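Local coordinates for protein Sec-alkylsulfatase (Pseudomonas sp., PDB 4AXH) that hydrolyses (R)-secondary alkyl sulfates with strict inversion of configuration, using a pair of zinc ions to release homochiral (S)-alcohols and sulfate, at residues L67-S72 with F164-K169; L391-I396 with A426-Y431; V400-L403 with L407-K410; G405-D408 with Y412-S415; G459-V464 with N485-A490. One frame throughout, in Å; residues are numbered along the deposited sequence.

Contact 1. Residues L67-S72 with F164-K169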
# COMPACT_ATOMS: atom_id res chain seq x y z
N LEU A 67 -13.05 -38.39 -9.67
CA LEU A 67 -13.46 -38.10 -11.04
C LEU A 67 -14.60 -38.98 -11.47
O LEU A 67 -14.44 -40.21 -11.60
CB LEU A 67 -12.29 -38.15 -12.06
CG LEU A 67 -12.65 -37.88 -13.54
CD1 LEU A 67 -13.12 -36.47 -13.75
CD2 LEU A 67 -11.50 -38.13 -14.43
N ILE A 68 -15.77 -38.36 -11.64
CA ILE A 68 -17.02 -38.98 -12.08
C ILE A 68 -17.15 -38.82 -13.59
O ILE A 68 -17.44 -39.80 -14.28
CB ILE A 68 -18.20 -38.36 -11.30
CG1 ILE A 68 -18.32 -39.00 -9.91
CG2 ILE A 68 -19.54 -38.47 -12.08
CD1 ILE A 68 -18.83 -38.10 -8.95
N ALA A 69 -16.93 -37.58 -14.10
CA ALA A 69 -17.06 -37.24 -15.50
C ALA A 69 -16.03 -36.22 -15.91
O ALA A 69 -16.03 -35.10 -15.39
CB ALA A 69 -18.45 -36.69 -15.78
N PRO A 70 -15.14 -36.56 -16.88
CA PRO A 70 -14.16 -35.57 -17.33
C PRO A 70 -14.77 -34.49 -18.23
O PRO A 70 -15.90 -34.61 -18.69
CB PRO A 70 -13.13 -36.41 -18.11
CG PRO A 70 -13.62 -37.82 -18.08
CD PRO A 70 -15.02 -37.83 -17.62
N PHE A 71 -14.01 -33.43 -18.45
CA PHE A 71 -14.40 -32.34 -19.34
C PHE A 71 -13.18 -32.00 -20.13
O PHE A 71 -12.13 -31.72 -19.54
CB PHE A 71 -14.91 -31.11 -18.55
CG PHE A 71 -15.18 -29.92 -19.46
CD1 PHE A 71 -16.41 -29.79 -20.11
CD2 PHE A 71 -14.20 -28.97 -19.71
CE1 PHE A 71 -16.65 -28.71 -20.97
CE2 PHE A 71 -14.43 -27.92 -20.61
CZ PHE A 71 -15.66 -27.79 -21.22
N SER A 72 -13.30 -32.01 -21.47
CA SER A 72 -12.17 -31.71 -22.37
C SER A 72 -12.58 -30.84 -23.57
O SER A 72 -11.74 -30.50 -24.41
CB SER A 72 -11.47 -33.00 -22.82
OG SER A 72 -12.24 -34.18 -22.68
N PHE A 164 -25.83 -32.22 -13.49
CA PHE A 164 -27.15 -32.85 -13.67
C PHE A 164 -27.11 -34.07 -14.58
O PHE A 164 -27.95 -34.96 -14.43
CB PHE A 164 -28.23 -31.83 -14.06
CG PHE A 164 -28.56 -30.85 -12.96
CD1 PHE A 164 -28.74 -31.28 -11.64
CD2 PHE A 164 -28.74 -29.49 -13.24
CE1 PHE A 164 -29.06 -30.39 -10.63
CE2 PHE A 164 -29.03 -28.58 -12.22
CZ PHE A 164 -29.19 -29.04 -10.92
N GLN A 165 -26.10 -34.16 -15.47
CA GLN A 165 -25.93 -35.32 -16.35
C GLN A 165 -25.53 -36.60 -15.58
O GLN A 165 -25.62 -37.70 -16.16
CB GLN A 165 -24.91 -35.01 -17.44
CG GLN A 165 -25.55 -34.46 -18.70
CD GLN A 165 -24.60 -33.61 -19.50
OE1 GLN A 165 -24.88 -32.44 -19.78
NE2 GLN A 165 -23.46 -34.17 -19.90
N HIS A 166 -25.12 -36.48 -14.29
CA HIS A 166 -24.65 -37.59 -13.46
C HIS A 166 -25.30 -37.66 -12.12
O HIS A 166 -25.19 -38.68 -11.44
CB HIS A 166 -23.12 -37.52 -13.30
CG HIS A 166 -22.41 -37.61 -14.61
ND1 HIS A 166 -22.17 -36.48 -15.39
CD2 HIS A 166 -22.00 -38.71 -15.30
CE1 HIS A 166 -21.61 -36.92 -16.51
NE2 HIS A 166 -21.48 -38.25 -16.50
N ARG A 167 -25.98 -36.58 -11.72
CA ARG A 167 -26.66 -36.53 -10.43
C ARG A 167 -28.15 -36.16 -10.57
O ARG A 167 -28.56 -35.72 -11.66
CB ARG A 167 -25.90 -35.61 -9.46
CG ARG A 167 -24.53 -36.16 -9.05
CD ARG A 167 -24.58 -37.49 -8.33
NE ARG A 167 -25.15 -37.34 -6.99
CZ ARG A 167 -25.84 -38.28 -6.37
NH1 ARG A 167 -26.06 -39.45 -6.95
NH2 ARG A 167 -26.34 -38.05 -5.16
N PRO A 168 -29.00 -36.40 -9.54
CA PRO A 168 -30.43 -36.10 -9.72
C PRO A 168 -30.72 -34.61 -9.80
O PRO A 168 -30.15 -33.81 -9.05
CB PRO A 168 -31.09 -36.75 -8.50
CG PRO A 168 -30.03 -36.74 -7.45
CD PRO A 168 -28.73 -36.97 -8.20
N LYS A 169 -31.63 -34.28 -10.72
CA LYS A 169 -32.13 -32.95 -11.00
C LYS A 169 -32.97 -32.41 -9.85
O LYS A 169 -34.01 -32.98 -9.55
CB LYS A 169 -32.93 -32.98 -12.30
CG LYS A 169 -33.24 -31.62 -12.81
CD LYS A 169 -32.08 -30.63 -12.63
CE LYS A 169 -32.45 -29.51 -11.70
NZ LYS A 169 -32.37 -28.21 -12.35
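His166 carries this contact for 164-169, setting its imidazole against Ile68 and Ala69 on the edge strand 67-70. The approach begins at Phe164, where helix 153-164 ends, and the chain then comes nearest to the strand: the CA atoms of His166 and Ala69 are 7.9 Å apart. At His166 the ring carbon CG is anti to the carbonyl carbon (chi1 -61°), which directs the imidazole across to the strand. Ala69 CB sits over one face of the ring, 3.6 Å from its centroid and displaced toward the rim, in a CH-pi contact; its closest ring atom is His166 CE1, at 3.3 Å from Ala69 CB. Ile68 touches with its CG2 branch, 3.9 Å from His166 CB, and the isoleucine and histidine side chains run past one another head to tail. That two consecutive strand residues can present their side chains to one histidine follows from the classic beta bulge they form opposite Leu117. His166 ND1 is hydrogen-bonded back to Leu162 O, in the last turn of helix 153-164. Next comes Arg167, whose guanidinium has Pro168 CD over one face and makes a salt bridge to Glu139, while its side chain also rests on Tyr125. Far from the zinc ions, this is structural packing: the loop leading from helix 153-164 to strand 172-176 is laid against the outermost strand, within this chain, of a mixed sheet of the metallo-beta-lactamase fold, with strands 116-119 and 124-128 beside it.

Contact 2. Residues L391-I396 with A426-Y431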
# COMPACT_ATOMS: atom_id res chain seq x y z
N LEU A 391 18.02 -3.22 4.19
CA LEU A 391 17.86 -3.72 2.81
C LEU A 391 16.71 -3.02 2.10
O LEU A 391 15.71 -2.65 2.74
CB LEU A 391 17.68 -5.26 2.77
CG LEU A 391 18.96 -6.10 2.62
CD1 LEU A 391 19.60 -6.38 3.97
CD2 LEU A 391 18.66 -7.40 1.97
N THR A 392 16.88 -2.77 0.80
CA THR A 392 15.89 -2.11 -0.05
C THR A 392 15.12 -3.15 -0.88
O THR A 392 15.63 -4.23 -1.13
CB THR A 392 16.53 -0.94 -0.85
OG1 THR A 392 17.60 -1.41 -1.67
CG2 THR A 392 17.03 0.16 0.04
N LEU A 393 13.89 -2.84 -1.29
CA LEU A 393 12.98 -3.74 -2.01
C LEU A 393 13.61 -4.76 -2.94
O LEU A 393 13.27 -5.94 -2.83
CB LEU A 393 11.81 -2.99 -2.67
CG LEU A 393 11.99 -2.30 -4.02
CD1 LEU A 393 10.67 -2.22 -4.75
CD2 LEU A 393 12.61 -0.92 -3.87
N HIS A 394 14.54 -4.33 -3.81
CA HIS A 394 15.20 -5.21 -4.78
C HIS A 394 16.30 -6.03 -4.19
O HIS A 394 16.54 -7.15 -4.66
CB HIS A 394 15.67 -4.44 -6.00
CG HIS A 394 14.56 -3.73 -6.68
ND1 HIS A 394 13.50 -4.42 -7.21
CD2 HIS A 394 14.37 -2.41 -6.88
CE1 HIS A 394 12.68 -3.50 -7.69
NE2 HIS A 394 13.18 -2.28 -7.53
N GLU A 395 16.99 -5.46 -3.18
CA GLU A 395 18.06 -6.10 -2.40
C GLU A 395 17.42 -7.29 -1.69
O GLU A 395 17.98 -8.39 -1.76
CB GLU A 395 18.63 -5.12 -1.36
CG GLU A 395 20.11 -4.83 -1.47
CD GLU A 395 20.49 -3.40 -1.09
OE1 GLU A 395 20.13 -2.96 0.02
OE2 GLU A 395 21.15 -2.73 -1.92
N ILE A 396 16.24 -7.10 -1.05
CA ILE A 396 15.53 -8.19 -0.38
C ILE A 396 15.04 -9.29 -1.35
O ILE A 396 15.16 -10.48 -1.03
CB ILE A 396 14.57 -7.82 0.77
CG1 ILE A 396 13.19 -8.35 0.53
CG2 ILE A 396 14.57 -6.33 1.19
CD1 ILE A 396 12.16 -7.87 1.46
N ALA A 426 6.53 -6.19 -2.47
CA ALA A 426 5.20 -5.74 -2.04
C ALA A 426 5.15 -5.38 -0.56
O ALA A 426 4.53 -4.37 -0.20
CB ALA A 426 4.11 -6.77 -2.39
N VAL A 427 5.75 -6.24 0.32
CA VAL A 427 5.79 -6.02 1.80
C VAL A 427 6.59 -4.70 2.07
O VAL A 427 6.17 -3.91 2.91
CB VAL A 427 6.30 -7.25 2.64
CG1 VAL A 427 6.25 -6.98 4.15
CG2 VAL A 427 5.49 -8.51 2.33
N TYR A 428 7.67 -4.46 1.30
CA TYR A 428 8.47 -3.24 1.35
C TYR A 428 7.58 -2.06 0.96
O TYR A 428 7.55 -1.10 1.72
CB TYR A 428 9.69 -3.33 0.43
CG TYR A 428 10.66 -2.18 0.59
CD1 TYR A 428 10.46 -0.97 -0.08
CD2 TYR A 428 11.79 -2.30 1.39
CE1 TYR A 428 11.36 0.09 0.05
CE2 TYR A 428 12.69 -1.25 1.54
CZ TYR A 428 12.48 -0.06 0.86
OH TYR A 428 13.39 0.96 1.01
N GLN A 429 6.85 -2.14 -0.18
CA GLN A 429 5.90 -1.11 -0.65
C GLN A 429 4.83 -0.83 0.43
O GLN A 429 4.61 0.34 0.78
CB GLN A 429 5.21 -1.56 -1.97
CG GLN A 429 3.97 -0.72 -2.37
CD GLN A 429 3.12 -1.33 -3.47
OE1 GLN A 429 3.63 -1.79 -4.50
NE2 GLN A 429 1.80 -1.27 -3.31
N ARG A 430 4.18 -1.90 0.95
CA ARG A 430 3.15 -1.77 1.98
C ARG A 430 3.62 -1.03 3.26
O ARG A 430 2.91 -0.15 3.72
CB ARG A 430 2.42 -3.12 2.25
CG ARG A 430 2.12 -3.42 3.71
CD ARG A 430 0.72 -3.96 4.00
NE ARG A 430 0.59 -4.07 5.45
CZ ARG A 430 -0.52 -3.83 6.15
NH1 ARG A 430 -1.64 -3.47 5.53
NH2 ARG A 430 -0.52 -3.93 7.47
N TYR A 431 4.81 -1.34 3.79
CA TYR A 431 5.31 -0.73 5.02
C TYR A 431 6.15 0.52 4.80
O TYR A 431 6.21 1.36 5.69
CB TYR A 431 6.11 -1.74 5.88
CG TYR A 431 5.29 -2.81 6.56
CD1 TYR A 431 4.59 -2.54 7.74
CD2 TYR A 431 5.20 -4.09 6.04
CE1 TYR A 431 3.81 -3.51 8.36
CE2 TYR A 431 4.45 -5.09 6.67
CZ TYR A 431 3.76 -4.80 7.84
OH TYR A 431 2.97 -5.79 8.43
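Tyr428 lays its ring over the backbone and CB of Leu393, near the start of helix 393-400. Two helices of the all-helical dimerisation region are joined here, for Tyr428 stands on helix 420-431, with its CG anti to the backbone N (chi1 -172°) so that the phenol projects across the gap. Leu393 CB makes a CH-pi contact over the ring face, 3.9 Å from the centroid, and its nearest ring atom is Tyr428 CG at 3.6 Å. Leu393 N lies above the same ring, off toward the rim. Just before it in the chain, Thr392 lies beside the phenol end, its CG2 3.9 Å from Tyr428 OH. Within 391-396, Ile396 N bonds to Thr392 O at 2.9 Å, and Glu395 OE1 swings back to take a weak bond from Thr392 N. Met387 of helix 362-388 also packs on Tyr428, and the neighbouring Gln429 OE1 accepts a hydrogen bond from Phe434 N of the second subunit, which places this helix pair at the dimer interface. Leu391 O meets the tyrosine at the ring edge, near its plane, 3.5 Å from Tyr428 CE2.

Contact 3. Residues V400-L403 with L407-K410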
# COMPACT_ATOMS: atom_id res chain seq x y z
N VAL A 400 16.50 -13.14 -0.66
CA VAL A 400 15.66 -14.26 -0.30
C VAL A 400 15.73 -15.48 -1.23
O VAL A 400 16.28 -16.50 -0.80
CB VAL A 400 14.30 -13.87 0.27
CG1 VAL A 400 13.48 -15.10 0.65
CG2 VAL A 400 14.49 -12.97 1.49
N SER A 401 15.24 -15.42 -2.47
CA SER A 401 15.35 -16.58 -3.40
C SER A 401 14.57 -17.87 -3.10
O SER A 401 14.05 -18.46 -4.05
CB SER A 401 16.79 -16.88 -3.83
OG SER A 401 17.56 -17.59 -2.87
N LYS A 402 14.47 -18.31 -1.80
CA LYS A 402 13.72 -19.52 -1.44
C LYS A 402 12.92 -19.38 -0.14
O LYS A 402 13.25 -18.58 0.70
CB LYS A 402 14.66 -20.74 -1.37
CG LYS A 402 15.06 -21.30 -2.74
CD LYS A 402 16.25 -22.23 -2.63
CE LYS A 402 16.56 -22.94 -3.93
NZ LYS A 402 17.85 -23.67 -3.86
N LEU A 403 11.87 -20.15 0.01
CA LEU A 403 11.10 -20.19 1.25
C LEU A 403 11.96 -21.03 2.26
O LEU A 403 12.81 -21.86 1.84
CB LEU A 403 9.73 -20.86 1.04
CG LEU A 403 8.69 -20.07 0.25
CD1 LEU A 403 7.47 -20.84 0.05
CD2 LEU A 403 8.45 -18.69 0.82
N LEU A 407 9.53 -25.67 3.53
CA LEU A 407 8.67 -24.89 2.62
C LEU A 407 9.14 -24.85 1.14
O LEU A 407 8.30 -24.75 0.25
CB LEU A 407 8.33 -23.48 3.18
CG LEU A 407 7.89 -23.37 4.66
CD1 LEU A 407 7.67 -21.93 5.06
CD2 LEU A 407 6.62 -24.10 4.90
N ASP A 408 10.44 -25.02 0.88
CA ASP A 408 11.02 -25.07 -0.47
C ASP A 408 10.77 -26.41 -1.17
O ASP A 408 10.79 -26.47 -2.42
CB ASP A 408 12.52 -24.73 -0.44
CG ASP A 408 13.24 -24.75 -1.78
OD1 ASP A 408 12.77 -24.08 -2.74
OD2 ASP A 408 14.28 -25.43 -1.88
N ARG A 409 10.47 -27.48 -0.40
CA ARG A 409 10.18 -28.79 -1.00
C ARG A 409 8.69 -29.09 -1.27
O ARG A 409 8.40 -30.12 -1.83
CB ARG A 409 10.93 -29.93 -0.29
CG ARG A 409 10.55 -30.12 1.15
CD ARG A 409 11.16 -31.38 1.72
NE ARG A 409 10.50 -31.82 2.95
CZ ARG A 409 9.31 -32.43 3.00
NH1 ARG A 409 8.61 -32.62 1.89
NH2 ARG A 409 8.81 -32.83 4.16
N LYS A 410 7.76 -28.18 -0.90
CA LYS A 410 6.31 -28.36 -1.14
C LYS A 410 5.84 -27.80 -2.49
O LYS A 410 6.11 -26.63 -2.82
CB LYS A 410 5.48 -27.74 0.01
CG LYS A 410 5.92 -28.15 1.42
CD LYS A 410 6.01 -29.69 1.64
CE LYS A 410 6.58 -30.03 2.98
NZ LYS A 410 5.55 -29.98 4.05
O HOH W 1 10.77 -21.58 -2.65
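Leu403 and Asp408 bring their CA atoms to within 5.2 Å of each other as the irregular connection between helices 393-400 and 420-431 of the dimerisation region doubles back on itself. Its first bend is a gamma turn at Ser401, the residue with positive phi (67°) that ends helix 393-400. Lys402 N bonds back to Val400 O at 2.7 Å, and Ser401 OG donates to that same oxygen from the opposite face of the carbonyl plane, so two donors grip one acceptor where the helix stops. Beyond the bend the backbone is extended through Lys402 and Leu403, whereas Leu407 and Asp408 have helical backbone angles.

The apolar part of the contact is Leu403 against Leu407. Their side chains cross at about a right angle and meet near the base, CB to CB at 3.7 Å. Leu403 is further packed by Phe378, Met316 and Leu420, and Leu407 also touches Asn589 of the second subunit. Asp408 lies next to this pair, with its CB against Leu403 O. The carboxylate reaches toward Lys402, whose extended chain passes obliquely over it in one of two modelled positions; there Lys402 NZ is 4.4 Å from Asp408 OD2, too far for a salt bridge, and any attraction is probably modest. The firm ionic partner of Asp408 is Arg414.

A water bridges the two segments, accepting a hydrogen bond from Leu403 N at 3.2 Å and donating one to Asp408 OD1 at 3.2 Å.

Contact 4. Residues G405-D408 with Y412-S415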
# COMPACT_ATOMS: atom_id res chain seq x y z
N GLY A 405 13.29 -23.73 5.34
CA GLY A 405 13.15 -25.09 5.83
C GLY A 405 12.53 -26.01 4.82
O GLY A 405 12.96 -26.06 3.66
N GLU A 406 11.45 -26.68 5.25
CA GLU A 406 10.68 -27.64 4.42
C GLU A 406 9.75 -27.00 3.40
O GLU A 406 9.29 -27.68 2.48
CB GLU A 406 9.97 -28.70 5.31
CG GLU A 406 10.89 -29.48 6.27
CD GLU A 406 12.24 -29.94 5.74
OE1 GLU A 406 12.28 -30.80 4.81
OE2 GLU A 406 13.27 -29.41 6.22
N LEU A 407 9.53 -25.67 3.53
CA LEU A 407 8.67 -24.89 2.62
C LEU A 407 9.14 -24.85 1.14
O LEU A 407 8.30 -24.75 0.25
CB LEU A 407 8.33 -23.48 3.18
CG LEU A 407 7.89 -23.37 4.66
CD1 LEU A 407 7.67 -21.93 5.06
CD2 LEU A 407 6.62 -24.10 4.90
N ASP A 408 10.44 -25.02 0.88
CA ASP A 408 11.02 -25.07 -0.47
C ASP A 408 10.77 -26.41 -1.17
O ASP A 408 10.79 -26.47 -2.42
CB ASP A 408 12.52 -24.73 -0.44
CG ASP A 408 13.24 -24.75 -1.78
OD1 ASP A 408 12.77 -24.08 -2.74
OD2 ASP A 408 14.28 -25.43 -1.88
N TYR A 412 2.75 -27.21 -3.48
CA TYR A 412 1.67 -26.28 -3.23
C TYR A 412 2.07 -24.91 -2.66
O TYR A 412 1.21 -24.07 -2.37
CB TYR A 412 0.63 -26.98 -2.34
CG TYR A 412 1.14 -27.53 -1.01
CD1 TYR A 412 1.19 -26.72 0.12
CD2 TYR A 412 1.48 -28.86 -0.88
CE1 TYR A 412 1.60 -27.23 1.34
CE2 TYR A 412 1.88 -29.38 0.35
CZ TYR A 412 1.94 -28.57 1.45
OH TYR A 412 2.35 -29.11 2.64
N LEU A 413 3.38 -24.67 -2.50
CA LEU A 413 3.95 -23.42 -1.98
C LEU A 413 4.80 -22.71 -3.01
O LEU A 413 5.28 -21.62 -2.73
CB LEU A 413 4.78 -23.75 -0.73
CG LEU A 413 4.19 -23.49 0.67
CD1 LEU A 413 2.65 -23.65 0.73
CD2 LEU A 413 4.85 -24.35 1.63
N ARG A 414 4.96 -23.30 -4.22
CA ARG A 414 5.73 -22.74 -5.33
C ARG A 414 5.12 -21.44 -5.87
O ARG A 414 3.90 -21.20 -5.77
CB ARG A 414 5.91 -23.75 -6.49
CG ARG A 414 6.42 -25.18 -6.14
CD ARG A 414 7.80 -25.20 -5.52
NE ARG A 414 8.76 -24.54 -6.39
CZ ARG A 414 9.97 -24.16 -6.04
NH1 ARG A 414 10.40 -24.34 -4.79
NH2 ARG A 414 10.77 -23.57 -6.92
N SER A 415 5.98 -20.63 -6.50
CA SER A 415 5.64 -19.34 -7.10
C SER A 415 4.96 -19.45 -8.48
O SER A 415 5.49 -18.97 -9.47
CB SER A 415 6.87 -18.46 -7.14
OG SER A 415 7.31 -18.26 -5.81
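Arg414 reaches Asp408 because its chain bends twice, at chi2 (-61°) and again at chi3 (-56°), which curls the guanidinium back along the irregular connection between helices 393-400 and 420-431 of the dimerisation region. Asp408 contributes by directing its carboxylate end toward the arginine although its CB leads the other way. The result is a salt bridge in which Arg414 NH1 donates to Asp408 OD1 at 3.1 Å, the bond noticeably bent. On the arginine side the oxygen lies at the edge of the guanidinium, practically in its plane. On the aspartate side the donor comes from above, 41° out of the carboxylate plane, and the two flat groups are strongly tilted against each other; the carboxylate is held through one oxygen and one nitrogen, a monodentate and not a bidentate pairing.

Next to the ion pair, Leu407 and Leu413 close the apolar side of the loop. Leu413, in the 3-10 segment 412-413, touches through CD2, 3.7 Å from Leu407 CD2 and also 3.7 Å from Leu407 O. Leu413 in turn rests on Asp371, Gln372 and Met375 of helix 362-388, while Glu406 N is hydrogen-bonded to Asn589 OD1 of the second subunit; the loop is thus held between a long helix of its own chain and the dimer partner.

The side chain of Arg414 lies about 9 Å from that of Tyr417, which binds sulfate. Arg414 NH2 has a second acid, Glu513, so the guanidinium bridges two carboxylates, an arrangement that probably keeps all three groups ionised and fixes the arginine's rotation.

Contact 5. Residues G459-V464 with N485-A490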
# COMPACT_ATOMS: atom_id res chain seq x y z
N GLY A 459 26.88 4.46 -25.64
CA GLY A 459 27.53 4.53 -26.95
C GLY A 459 26.65 4.75 -28.17
O GLY A 459 27.17 4.97 -29.27
N GLY A 460 25.34 4.66 -27.99
CA GLY A 460 24.40 4.83 -29.08
C GLY A 460 23.66 3.56 -29.44
O GLY A 460 24.07 2.46 -29.03
N ALA A 461 22.57 3.72 -30.21
CA ALA A 461 21.66 2.66 -30.66
C ALA A 461 22.35 1.38 -31.14
O ALA A 461 21.96 0.29 -30.71
CB ALA A 461 20.72 3.20 -31.74
N ASP A 462 23.39 1.51 -31.98
CA ASP A 462 24.16 0.38 -32.51
C ASP A 462 24.98 -0.28 -31.39
O ASP A 462 25.02 -1.51 -31.32
CB ASP A 462 25.06 0.83 -33.67
CG ASP A 462 24.33 1.11 -34.98
OD1 ASP A 462 23.61 0.20 -35.48
OD2 ASP A 462 24.53 2.21 -35.55
N ALA A 463 25.61 0.54 -30.53
CA ALA A 463 26.44 0.05 -29.42
C ALA A 463 25.61 -0.73 -28.41
O ALA A 463 26.00 -1.83 -28.02
CB ALA A 463 27.15 1.21 -28.73
N VAL A 464 24.42 -0.20 -28.05
CA VAL A 464 23.50 -0.86 -27.14
C VAL A 464 22.99 -2.18 -27.75
O VAL A 464 22.88 -3.17 -27.03
CB VAL A 464 22.38 0.06 -26.55
CG1 VAL A 464 22.97 1.34 -25.97
CG2 VAL A 464 21.32 0.40 -27.58
N ASN A 485 14.84 -2.29 -23.27
CA ASN A 485 13.79 -1.39 -22.80
C ASN A 485 14.21 0.05 -23.02
O ASN A 485 13.41 0.87 -23.46
CB ASN A 485 13.41 -1.63 -21.32
CG ASN A 485 12.06 -1.07 -20.93
OD1 ASN A 485 11.03 -1.38 -21.57
ND2 ASN A 485 12.04 -0.20 -19.90
N HIS A 486 15.49 0.35 -22.73
CA HIS A 486 16.05 1.69 -22.91
C HIS A 486 16.01 2.10 -24.37
O HIS A 486 15.63 3.22 -24.67
CB HIS A 486 17.47 1.79 -22.35
CG HIS A 486 17.50 1.86 -20.85
ND1 HIS A 486 17.21 2.90 -20.03
CD2 HIS A 486 17.84 0.77 -20.09
CE1 HIS A 486 17.38 2.44 -18.75
NE2 HIS A 486 17.73 1.17 -18.83
N LEU A 487 16.36 1.16 -25.28
CA LEU A 487 16.37 1.44 -26.71
C LEU A 487 14.97 1.59 -27.29
O LEU A 487 14.73 2.60 -27.95
CB LEU A 487 17.22 0.44 -27.52
CG LEU A 487 17.57 0.89 -28.96
CD1 LEU A 487 18.18 2.28 -29.00
CD2 LEU A 487 18.50 -0.08 -29.62
N VAL A 488 14.07 0.62 -27.03
CA VAL A 488 12.67 0.64 -27.49
C VAL A 488 11.95 1.93 -27.06
O VAL A 488 11.24 2.50 -27.87
CB VAL A 488 11.91 -0.68 -27.16
CG1 VAL A 488 10.40 -0.56 -27.41
CG2 VAL A 488 12.49 -1.86 -27.94
N PHE A 489 12.18 2.42 -25.83
CA PHE A 489 11.55 3.67 -25.38
C PHE A 489 12.19 4.93 -25.98
O PHE A 489 11.48 5.90 -26.24
CB PHE A 489 11.44 3.72 -23.85
CG PHE A 489 10.20 3.03 -23.35
CD1 PHE A 489 10.13 1.64 -23.30
CD2 PHE A 489 9.09 3.76 -22.96
CE1 PHE A 489 8.97 1.00 -22.87
CE2 PHE A 489 7.93 3.12 -22.50
CZ PHE A 489 7.88 1.74 -22.47
N ALA A 490 13.51 4.89 -26.25
CA ALA A 490 14.25 5.99 -26.87
C ALA A 490 13.81 6.15 -28.33
O ALA A 490 13.72 7.27 -28.83
CB ALA A 490 15.75 5.73 -26.80
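Ala461 and Leu487 are the nearest pair across two roughly antiparallel helices, their CA atoms 6.7 Å apart, where the first turn of helix 461-474 meets the last turns of helix 477-490. The start of the first helix is sharply defined. Gly459 ends the preceding helix 447-457 in a Schellman motif with positive phi, and Gly460 occupies the N-cap position of the next one, its O accepting from Val464 N at 2.9 Å.

Leu487 does the reaching. Its CG is anti to the backbone N (chi1 -165°), which carries both methyl groups over to helix 461-474. CD1 lies mainly on Ala461, 3.8 Å from its CB. CD2 lies mainly on Val464, 3.5 Å from its CG2, and also rests against Ala461 O, 3.6 Å away. Since Ala461 and Val464 are three residues apart, they sit on one side of their helix and together flank the leucine tip. The Val464 and Leu487 side chains cross at a slant, and the contact is van der Waals packing, apolar but for the carbonyl oxygen of Ala461.

Antiparallel helices packed in this way are consistent with the TPR-like relationship of the dimerisation region. On the same helix 477-490, His486 NE2 is hydrogen-bonded to Tyr454 OH of the second subunit. Val455 of helix 447-457 touches both Val464 and Leu487, and Ala497 of helix 495-511 packs on Leu487 as well.

In the fold
From the N terminus, contact 1 closes first: it brings edge strand 67-70 of the metallo-beta-lactamase part against the loop after helix 153-164, with 91 residues between its segments. The other four all lie in the dimerisation region. Contact 2 joins helices 393-400 and 420-431, and the connection between them holds contacts 3 and 4, both nested inside its loop. Those two share Leu407 and Asp408: contact 4 begins on the stretch where contact 3 ends, so the two overlap, with centres only 4 Å apart. Contact 5 follows in series, pairing helices 461-474 and 477-490 about 29 Å from contact 2, centre to centre. Contacts 1 and 5 are on opposite sides of the chain's centre.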